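Local coordinates for histidine--tRNA ligase (Staphylococcus aureus, PDB 1QE0) that catalyses the ATP-dependent attachment of L-histidine to tRNA(His), working as a homodimer of the class II aminoacyl-tRNA synthetase family, at the interface of chains A and B. Numbering follows the deposited sequence. Chains: chain A/B, Histidine--tRNA ligase.

Contact 1: the interface of chains A and B. Residues chain A 1-4; chain B 87, 90-91.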
loop_
_atom_site.group_PDB
_atom_site.type_symbol
_atom_site.label_atom_id
_atom_site.label_comp_id
_atom_site.label_asym_id
_atom_site.label_seq_id
_atom_site.Cartn_x
_atom_site.Cartn_y
_atom_site.Cartn_z
ATOM N N MET A 1 -26.229 -11.520 14.368
ATOM C CA MET A 1 -24.819 -11.276 13.970
ATOM C C MET A 1 -24.660 -9.823 13.630
ATOM O O MET A 1 -25.633 -9.154 13.270
ATOM C CB MET A 1 -24.436 -12.097 12.746
ATOM C CG MET A 1 -25.240 -11.760 11.523
ATOM S SD MET A 1 -24.555 -12.601 10.110
ATOM C CE MET A 1 -24.780 -11.298 8.844
ATOM N N ILE A 2 -23.416 -9.367 13.667
ATOM C CA ILE A 2 -23.083 -7.997 13.372
ATOM C C ILE A 2 -22.665 -7.874 11.904
ATOM O O ILE A 2 -21.945 -8.736 11.384
ATOM C CB ILE A 2 -21.987 -7.583 14.314
ATOM C CG1 ILE A 2 -22.402 -8.016 15.718
ATOM C CG2 ILE A 2 -21.743 -6.070 14.244
ATOM C CD1 ILE A 2 -21.620 -7.382 16.778
ATOM N N LYS A 3 -23.218 -6.872 11.223
ATOM C CA LYS A 3 -22.938 -6.605 9.806
ATOM C C LYS A 3 -21.978 -5.417 9.584
ATOM O O LYS A 3 -21.906 -4.508 10.421
ATOM C CB LYS A 3 -24.270 -6.353 9.066
ATOM C CG LYS A 3 -24.820 -7.578 8.329
ATOM C CD LYS A 3 -26.306 -7.513 8.003
ATOM C CE LYS A 3 -27.183 -7.939 9.188
ATOM N NZ LYS A 3 -27.304 -9.391 9.419
ATOM N N ILE A 4 -21.196 -5.437 8.502
ATOM C CA ILE A 4 -20.303 -4.300 8.243
ATOM C C ILE A 4 -21.157 -3.033 8.139
ATOM O O ILE A 4 -22.371 -3.130 7.971
ATOM C CB ILE A 4 -19.629 -4.349 6.865
ATOM C CG1 ILE A 4 -19.792 -5.642 6.142
ATOM C CG2 ILE A 4 -18.167 -4.222 6.981
ATOM C CD1 ILE A 4 -18.962 -5.617 4.837
ATOM N N ARG B 87 -15.966 -10.875 12.645
ATOM C CA ARG B 87 -17.210 -10.334 12.139
ATOM C C ARG B 87 -17.330 -10.666 10.657
ATOM O O ARG B 87 -18.428 -10.928 10.157
ATOM C CB ARG B 87 -17.288 -8.824 12.355
ATOM C CG ARG B 87 -18.667 -8.266 12.091
ATOM C CD ARG B 87 -18.633 -7.251 11.001
ATOM N NE ARG B 87 -18.250 -7.830 9.725
ATOM C CZ ARG B 87 -17.330 -7.317 8.917
ATOM N NH1 ARG B 87 -16.687 -6.217 9.245
ATOM N NH2 ARG B 87 -17.054 -7.906 7.769
ATOM N N ILE B 90 -17.893 -14.576 10.234
ATOM C CA ILE B 90 -19.305 -14.922 10.421
ATOM C C ILE B 90 -20.171 -14.452 9.258
ATOM O O ILE B 90 -20.811 -15.249 8.588
ATOM C CB ILE B 90 -19.866 -14.355 11.712
ATOM C CG1 ILE B 90 -19.334 -15.198 12.894
ATOM C CG2 ILE B 90 -21.386 -14.327 11.629
ATOM C CD1 ILE B 90 -19.175 -14.487 14.219
ATOM N N GLU B 91 -20.161 -13.159 8.998
ATOM C CA GLU B 91 -20.960 -12.599 7.933
ATOM C C GLU B 91 -20.775 -13.309 6.597
ATOM O O GLU B 91 -21.725 -13.502 5.868
ATOM C CB GLU B 91 -20.666 -11.118 7.825
ATOM C CG GLU B 91 -21.818 -10.310 7.312
ATOM C CD GLU B 91 -21.446 -8.869 7.115
ATOM O OE1 GLU B 91 -22.305 -8.010 7.338
ATOM O OE2 GLU B 91 -20.291 -8.594 6.722
#

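Contact 2: the interface of chains A and B. Residues chain A 45, 47-48, 51, 296-297; chain B 1-2.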
loop_
_atom_site.group_PDB
_atom_site.type_symbol
_atom_site.label_atom_id
_atom_site.label_comp_id
_atom_site.label_asym_id
_atom_site.label_seq_id
_atom_site.Cartn_x
_atom_site.Cartn_y
_atom_site.Cartn_z
ATOM N N SER A 45 -7.421 17.295 11.609
ATOM C CA SER A 45 -8.218 18.276 12.301
ATOM C C SER A 45 -9.292 18.670 11.311
ATOM O O SER A 45 -9.003 18.940 10.148
ATOM C CB SER A 45 -7.385 19.497 12.655
ATOM O OG SER A 45 -8.246 20.601 12.908
ATOM N N ASP A 47 -10.576 21.238 10.877
ATOM C CA ASP A 47 -10.180 22.518 10.316
ATOM C C ASP A 47 -9.295 22.480 9.065
ATOM O O ASP A 47 -9.064 23.515 8.457
ATOM C CB ASP A 47 -9.560 23.392 11.419
ATOM C CG ASP A 47 -10.590 23.835 12.472
ATOM O OD1 ASP A 47 -10.649 25.049 12.755
ATOM O OD2 ASP A 47 -11.341 22.986 13.020
ATOM N N LEU A 48 -8.815 21.306 8.668
ATOM C CA LEU A 48 -7.988 21.210 7.468
ATOM C C LEU A 48 -8.913 21.080 6.274
ATOM O O LEU A 48 -8.729 21.709 5.226
ATOM C CB LEU A 48 -7.072 19.988 7.535
ATOM C CG LEU A 48 -6.165 19.662 6.352
ATOM C CD1 LEU A 48 -5.121 20.703 6.154
ATOM C CD2 LEU A 48 -5.511 18.374 6.635
ATOM N N ARG A 51 -11.441 24.185 5.107
ATOM C CA ARG A 51 -10.978 25.159 4.120
ATOM C C ARG A 51 -11.731 25.219 2.796
ATOM O O ARG A 51 -12.524 24.288 2.547
ATOM C CB ARG A 51 -9.487 24.930 3.838
ATOM C CG ARG A 51 -8.629 24.862 5.073
ATOM C CD ARG A 51 -8.724 26.134 5.831
ATOM N NE ARG A 51 -7.408 26.642 6.137
ATOM C CZ ARG A 51 -6.862 26.587 7.334
ATOM N NH1 ARG A 51 -7.531 26.049 8.338
ATOM N NH2 ARG A 51 -5.637 27.057 7.519
ATOM N N LEU A 296 -3.952 26.606 3.231
ATOM C CA LEU A 296 -3.603 25.749 4.361
ATOM C C LEU A 296 -2.546 26.380 5.305
ATOM O O LEU A 296 -1.970 25.689 6.143
ATOM C CB LEU A 296 -3.121 24.395 3.846
ATOM C CG LEU A 296 -4.222 23.435 3.398
ATOM C CD1 LEU A 296 -5.525 23.923 3.935
ATOM C CD2 LEU A 296 -4.320 23.303 1.905
ATOM N N ASP A 297 -2.354 27.699 5.204
ATOM C CA ASP A 297 -1.368 28.459 5.984
ATOM C C ASP A 297 0.067 28.119 5.589
ATOM O O ASP A 297 0.909 27.926 6.461
ATOM C CB ASP A 297 -1.520 28.222 7.488
ATOM C CG ASP A 297 -2.928 28.467 7.998
ATOM O OD1 ASP A 297 -3.167 28.106 9.160
ATOM O OD2 ASP A 297 -3.795 29.000 7.272
ATOM N N MET B 1 -0.827 27.644 11.482
ATOM C CA MET B 1 -0.837 26.393 10.682
ATOM C C MET B 1 -1.764 25.420 11.374
ATOM O O MET B 1 -2.135 25.606 12.522
ATOM C CB MET B 1 0.564 25.779 10.587
ATOM C CG MET B 1 0.991 25.043 11.836
ATOM S SD MET B 1 2.430 24.022 11.539
ATOM C CE MET B 1 3.497 24.521 12.843
ATOM N N ILE B 2 -2.180 24.416 10.633
ATOM C CA ILE B 2 -3.053 23.381 11.144
ATOM C C ILE B 2 -2.083 22.282 11.571
ATOM O O ILE B 2 -1.098 22.014 10.868
ATOM C CB ILE B 2 -3.964 22.876 10.005
ATOM C CG1 ILE B 2 -4.648 24.070 9.326
ATOM C CG2 ILE B 2 -4.958 21.862 10.539
ATOM C CD1 ILE B 2 -5.652 23.690 8.285
HETATM O O HOH W 1 -1.201 23.788 8.019
#

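Contact 1: the interface of chains A and B
B:Glu91 and A:Ile4 carry the polar part of this contact, in which the extended N-terminal segment of chain A, residues 1 to 4, lies across helix 82-91 of chain B. The backbone N of A:Ile4 donates a hydrogen bond to the carboxylate oxygen OE1 of B:Glu91, 3.0 Å away. The bond is bent, 144° at the hydrogen, and reaches the oxygen on its syn side but 32° out of the carboxylate plane. The glutamate gets there because CG stands anti to the backbone N (chi1 -151°) and the chain runs on extended, carrying the carboxylate out from the flank of the helix to the backbone of chain A.

Within chain B, NH2 of the B:Arg87 guanidinium forms a salt bridge with the other carboxylate oxygen of B:Glu91, OE2, at 3.5 Å, a long pairing between side chains one helical turn apart that probably steadies the acid for the backbone it receives. The amine NZ of A:Lys3, by contrast, is 5.6 Å from OE1 of B:Glu91; any attraction there would be long-range, while the aliphatic stem of the lysine crosses the glutamate at about a right angle.

Apolar packing fills in around these groups. CG1 of A:Ile4 lies over one face of the B:Arg87 guanidinium, offset toward the rim, while CG2 is 3.7 Å from CZ, the side chains crossing at about a right angle. Farther back, the methylthio end of A:Met1, bent at chi3, sets its terminal CE against CG of B:Glu91 at 3.5 Å. Its sulfur SD passes the CG2 methyl of B:Ile90 at 3.9 Å, the two side chains running in opposite directions. CB of A:Ile2 rests more loosely near CG of B:Arg87.

The site packs the N-terminal segment of one subunit against a helix of the other and so probably helps hold the homodimer together.

Contact 2: the interface of chains A and B
The extended backbone of B:Met1 and B:Ile2 (phi -95°, psi 138° at the isoleucine) runs past A:Asp297, which has a positive phi, and brings the B:Ile2 side chain to the short helix 46-49 and A:Arg51 of chain A.

B:Ile2 is the chief apolar element. With CG1 beside its own backbone N and anti to the carbonyl carbon (chi1 -51°), the branch ending in CD1 points at the A:Arg51 guanidinium, the two side chains meeting tip to tip. CD1 also reaches CA of A:Leu48 at 3.5 Å, and the leucine side chain crosses the isoleucine at about a right angle. The other branch, CG2, turns toward A:Ser45, whose CB is 4.0 Å away.

A:Arg51 is positioned from its own chain. Its NH2 forms a salt bridge of 2.7 Å with OD2 of A:Asp297, whose carboxyl carbon CG lies in the guanidinium plane, at the edge. This should help fix the rotation of the group that meets B:Ile2. The carbonyl O of A:Asp47 takes an additional, weak bond from NH1 of A:Arg51.

A:Asp297 also packs against the start of chain B, its CB 3.7 Å from CA of B:Met1. In this patch no direct polar bond joins the chains; water 1 bridges them, bonding to O of A:Leu296 at 2.8 Å and to N of B:Ile2 at 2.9 Å.

In the fold, the end of strand 43-45, the helix 46-49 that follows it and A:Arg51 come together with residues 296-297, just after helix 292-295 and far away in sequence, to accept the partner's N-terminus.

The centres of contact 1 and contact 2 lie about 37 Å apart because they are made by opposite N-termini, that of chain A packing on chain B in contact 1 and that of chain B on chain A in contact 2. Residues 1 and 2 are common to them, in opposite copies. Because the dimer is two-fold symmetric, each contact has a twin, so the same N-terminal segment meets helix 82-91 as well as the surface around helix 46-49 and residues 296-297. Together they suggest that each N-terminal segment packs reciprocally on the partner subunit, touching two regions of it.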